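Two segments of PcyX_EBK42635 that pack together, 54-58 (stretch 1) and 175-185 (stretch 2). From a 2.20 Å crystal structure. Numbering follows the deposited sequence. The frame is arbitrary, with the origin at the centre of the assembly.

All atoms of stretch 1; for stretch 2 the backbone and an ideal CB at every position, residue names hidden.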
# COMPACT_ATOMS: atom_id res chain seq x y z
N ASN A 54 10.70 -4.35 7.49
CA ASN A 54 12.10 -4.54 7.85
C ASN A 54 12.49 -3.44 8.83
O ASN A 54 11.65 -2.65 9.27
CB ASN A 54 13.00 -4.57 6.60
CG ASN A 54 13.20 -3.21 5.96
OD1 ASN A 54 12.74 -2.18 6.47
ND2 ASN A 54 13.90 -3.19 4.83
N ARG A 55 13.78 -3.40 9.17
CA ARG A 55 14.27 -2.42 10.13
C ARG A 55 13.81 -1.01 9.78
O ARG A 55 13.48 -0.22 10.67
CB ARG A 55 15.80 -2.49 10.19
CG ARG A 55 16.47 -1.27 10.82
CD ARG A 55 17.98 -1.48 10.98
NE ARG A 55 18.66 -0.27 11.44
CZ ARG A 55 19.98 -0.12 11.48
NH1 ARG A 55 20.78 -1.10 11.09
NH2 ARG A 55 20.51 1.02 11.91
N TYR A 56 13.78 -0.69 8.49
CA TYR A 56 13.55 0.69 8.06
C TYR A 56 12.09 0.97 7.71
O TYR A 56 11.70 2.14 7.70
CB TYR A 56 14.44 1.01 6.86
CG TYR A 56 15.91 0.73 7.10
CD1 TYR A 56 16.70 1.63 7.80
CD2 TYR A 56 16.49 -0.44 6.63
CE1 TYR A 56 18.04 1.37 8.02
CE2 TYR A 56 17.83 -0.70 6.85
CZ TYR A 56 18.60 0.21 7.55
OH TYR A 56 19.93 -0.05 7.77
N ILE A 57 11.30 -0.06 7.42
CA ILE A 57 9.91 0.10 7.01
C ILE A 57 9.06 -0.72 7.96
O ILE A 57 9.07 -1.96 7.91
CB ILE A 57 9.70 -0.35 5.55
CG1 ILE A 57 10.51 0.54 4.60
CG2 ILE A 57 8.23 -0.33 5.18
CD1 ILE A 57 10.86 -0.14 3.29
N ARG A 58 8.31 -0.04 8.83
CA ARG A 58 7.51 -0.75 9.83
C ARG A 58 6.37 -1.53 9.19
O ARG A 58 5.99 -2.59 9.71
CB ARG A 58 6.97 0.22 10.88
CG ARG A 58 5.88 1.17 10.39
CD ARG A 58 5.27 1.93 11.56
NE ARG A 58 4.25 2.88 11.12
CZ ARG A 58 2.96 2.59 10.97
NH1 ARG A 58 2.50 1.37 11.21
NH2 ARG A 58 2.12 3.54 10.56
N UNK A 175 13.22 1.73 -5.78
CA UNK A 175 13.99 2.90 -5.38
C UNK A 175 13.53 3.47 -4.04
O UNK A 175 14.34 4.05 -3.32
CB UNK A 175 13.89 3.98 -6.46
N UNK A 176 12.25 3.31 -3.69
CA UNK A 176 11.78 3.76 -2.39
C UNK A 176 12.41 2.93 -1.27
O UNK A 176 12.87 3.48 -0.26
CB UNK A 176 10.25 3.68 -2.32
N UNK A 177 12.43 1.61 -1.44
CA UNK A 177 12.98 0.72 -0.42
C UNK A 177 14.46 1.00 -0.20
O UNK A 177 15.00 0.72 0.88
CB UNK A 177 12.77 -0.74 -0.82
N UNK A 178 15.14 1.56 -1.20
CA UNK A 178 16.56 1.85 -1.08
C UNK A 178 16.81 3.19 -0.39
O UNK A 178 17.59 3.28 0.56
CB UNK A 178 17.21 1.84 -2.46
N UNK A 179 16.15 4.26 -0.87
CA UNK A 179 16.46 5.59 -0.38
C UNK A 179 15.89 5.86 1.01
O UNK A 179 16.45 6.66 1.76
CB UNK A 179 15.93 6.64 -1.36
N UNK A 180 14.78 5.21 1.36
CA UNK A 180 14.18 5.45 2.68
C UNK A 180 15.16 5.10 3.78
O UNK A 180 15.12 5.68 4.87
CB UNK A 180 12.89 4.64 2.85
N UNK A 181 16.06 4.15 3.52
CA UNK A 181 17.05 3.76 4.53
C UNK A 181 17.88 4.95 4.98
O UNK A 181 18.27 5.04 6.15
CB UNK A 181 17.97 2.66 3.98
N UNK A 182 18.15 5.89 4.06
CA UNK A 182 19.04 7.01 4.34
C UNK A 182 18.45 8.04 5.29
O UNK A 182 19.09 9.07 5.52
CB UNK A 182 19.42 7.70 3.03
N UNK A 183 17.26 7.80 5.83
CA UNK A 183 16.56 8.78 6.65
C UNK A 183 16.21 8.24 8.03
O UNK A 183 15.34 8.79 8.71
CB UNK A 183 15.29 9.24 5.94
N UNK A 184 16.87 7.16 8.45
CA UNK A 184 16.67 6.62 9.78
C UNK A 184 17.33 7.51 10.83
O UNK A 184 18.52 7.83 10.73
CB UNK A 184 17.22 5.20 9.86
N UNK A 185 16.55 7.92 11.83
CA UNK A 185 17.06 8.73 12.92
C UNK A 185 16.92 10.22 12.75
O UNK A 185 17.24 10.97 13.68
CB UNK A 185 18.54 8.40 13.13

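Stretch 1 presents three features to its partner: the CD1 methyl of Ile57, the ring of Tyr56 and the guanidinium at the end of the extended Arg55 side chain. Its turn is held by Asn54, whose OD1 accepts from the backbone N of both Tyr56 and Ile57, 2.7 Å each.

Position 175 lies in a helix with nothing of stretch 1 near its ideal CB, so the contact sets no preference; it is Asn175. At 176 the CB points sideways and is also out of range, so a short side chain would not arrive, while a long apolar or aromatic one could reach Ile57. Tyr176 does so: its CE2 lies 4.4 Å from Ile57 CD1.

At 177 the CB is again sideways, but 4.6 Å from Ile57 CD1. A methyl so close favours an aliphatic residue such as Val, Leu, Ile or Met. Ile177 is found, its CG1 4.3 Å from Ile57 CD1. Position 178 points away and 179 is out of reach; stretch 1 asks nothing of either, and they are Asp178 and Lys179.

Position 180 points toward stretch 1, its CB 5.1 Å from Ile57 CG1. The gap has room for a further carbon and offers no polar partner beside that isoleucine, so a branched aliphatic suits well. Ile180 brings CG2 to 4.0 Å from Ile57 CD1, the closest of the three apolar contacts that gather on this methyl.

At 181 the CB is sideways and 4.2 Å from Tyr56 CD1, over the face of the ring. Leu, Met, Lys or Arg could each lay a methylene or methyl on the aromatic surface. Arg181 places CG over one face, 3.8 Å from the centroid of the Tyr56 ring and 20° off its normal, a CH-pi contact. Its charged end serves its own stretch, with NH1 3.2 Å from Asp178 OD1 in a salt bridge.

Position 182 points away and 183 sideways, both beyond contact; they are Asn182 and His183.

At 184 the CB points toward stretch 1, 4.2 Å from Tyr56 CD1, with the Arg55 guanidinium farther out. An acid is the obvious answer, and the distance calls for some length. Glu184, with chi1 and chi2 both t, extends to make a two-pronged salt bridge: Arg55 NE donates to Glu184 OE2 at 2.8 Å and Arg55 NH2 to Glu184 OE1 at 2.7 Å. OE2 also lies 3.3 Å from Tyr56 CE1.

At 185, phi/psi of 93/-6 would jam a CB against the preceding carbonyl O. That alone calls for glycine, and Gly185 is present.

Stretch 2 175-185: NYIDKIRNHEG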
# COMPACT_ATOMS: atom_id res chain seq x y z
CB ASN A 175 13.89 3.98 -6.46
CG ASN A 175 14.93 3.80 -7.55
OD1 ASN A 175 16.05 4.27 -7.43
ND2 ASN A 175 14.55 3.11 -8.62
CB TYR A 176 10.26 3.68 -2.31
CG TYR A 176 9.70 4.00 -0.94
CD1 TYR A 176 9.38 5.31 -0.59
CD2 TYR A 176 9.48 3.00 0.00
CE1 TYR A 176 8.87 5.61 0.66
CE2 TYR A 176 8.98 3.29 1.26
CZ TYR A 176 8.67 4.60 1.58
OH TYR A 176 8.16 4.89 2.82
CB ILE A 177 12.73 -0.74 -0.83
CG1 ILE A 177 11.22 -1.02 -0.87
CG2 ILE A 177 13.41 -1.71 0.13
CD1 ILE A 177 10.84 -2.34 -1.51
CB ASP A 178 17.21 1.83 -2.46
CG ASP A 178 18.61 2.43 -2.46
OD1 ASP A 178 19.27 2.42 -1.41
OD2 ASP A 178 19.04 2.92 -3.53
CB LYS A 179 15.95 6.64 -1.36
CG LYS A 179 16.61 6.57 -2.73
CD LYS A 179 16.00 7.57 -3.70
CE LYS A 179 16.68 7.51 -5.07
NZ LYS A 179 18.13 7.85 -4.99
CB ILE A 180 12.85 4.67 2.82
CG1 ILE A 180 12.09 5.12 4.07
CG2 ILE A 180 13.11 3.17 2.89
CD1 ILE A 180 11.54 6.53 3.99
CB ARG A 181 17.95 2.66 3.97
CG ARG A 181 17.23 1.37 3.61
CD ARG A 181 17.84 0.69 2.39
NE ARG A 181 19.20 0.23 2.63
CZ ARG A 181 20.04 -0.16 1.67
NH1 ARG A 181 19.65 -0.13 0.40
NH2 ARG A 181 21.26 -0.57 1.97
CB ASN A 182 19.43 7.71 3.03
CG ASN A 182 20.26 6.83 2.13
OD1 ASN A 182 21.21 6.19 2.57
ND2 ASN A 182 19.91 6.81 0.85
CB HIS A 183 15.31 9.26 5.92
CG HIS A 183 15.62 9.98 4.64
ND1 HIS A 183 16.00 11.31 4.61
CD2 HIS A 183 15.62 9.56 3.36
CE1 HIS A 183 16.21 11.67 3.36
NE2 HIS A 183 15.99 10.63 2.58
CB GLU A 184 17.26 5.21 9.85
CG GLU A 184 17.02 4.47 11.15
CD GLU A 184 17.83 3.19 11.24
OE1 GLU A 184 19.07 3.28 11.36
OE2 GLU A 184 17.23 2.10 11.18
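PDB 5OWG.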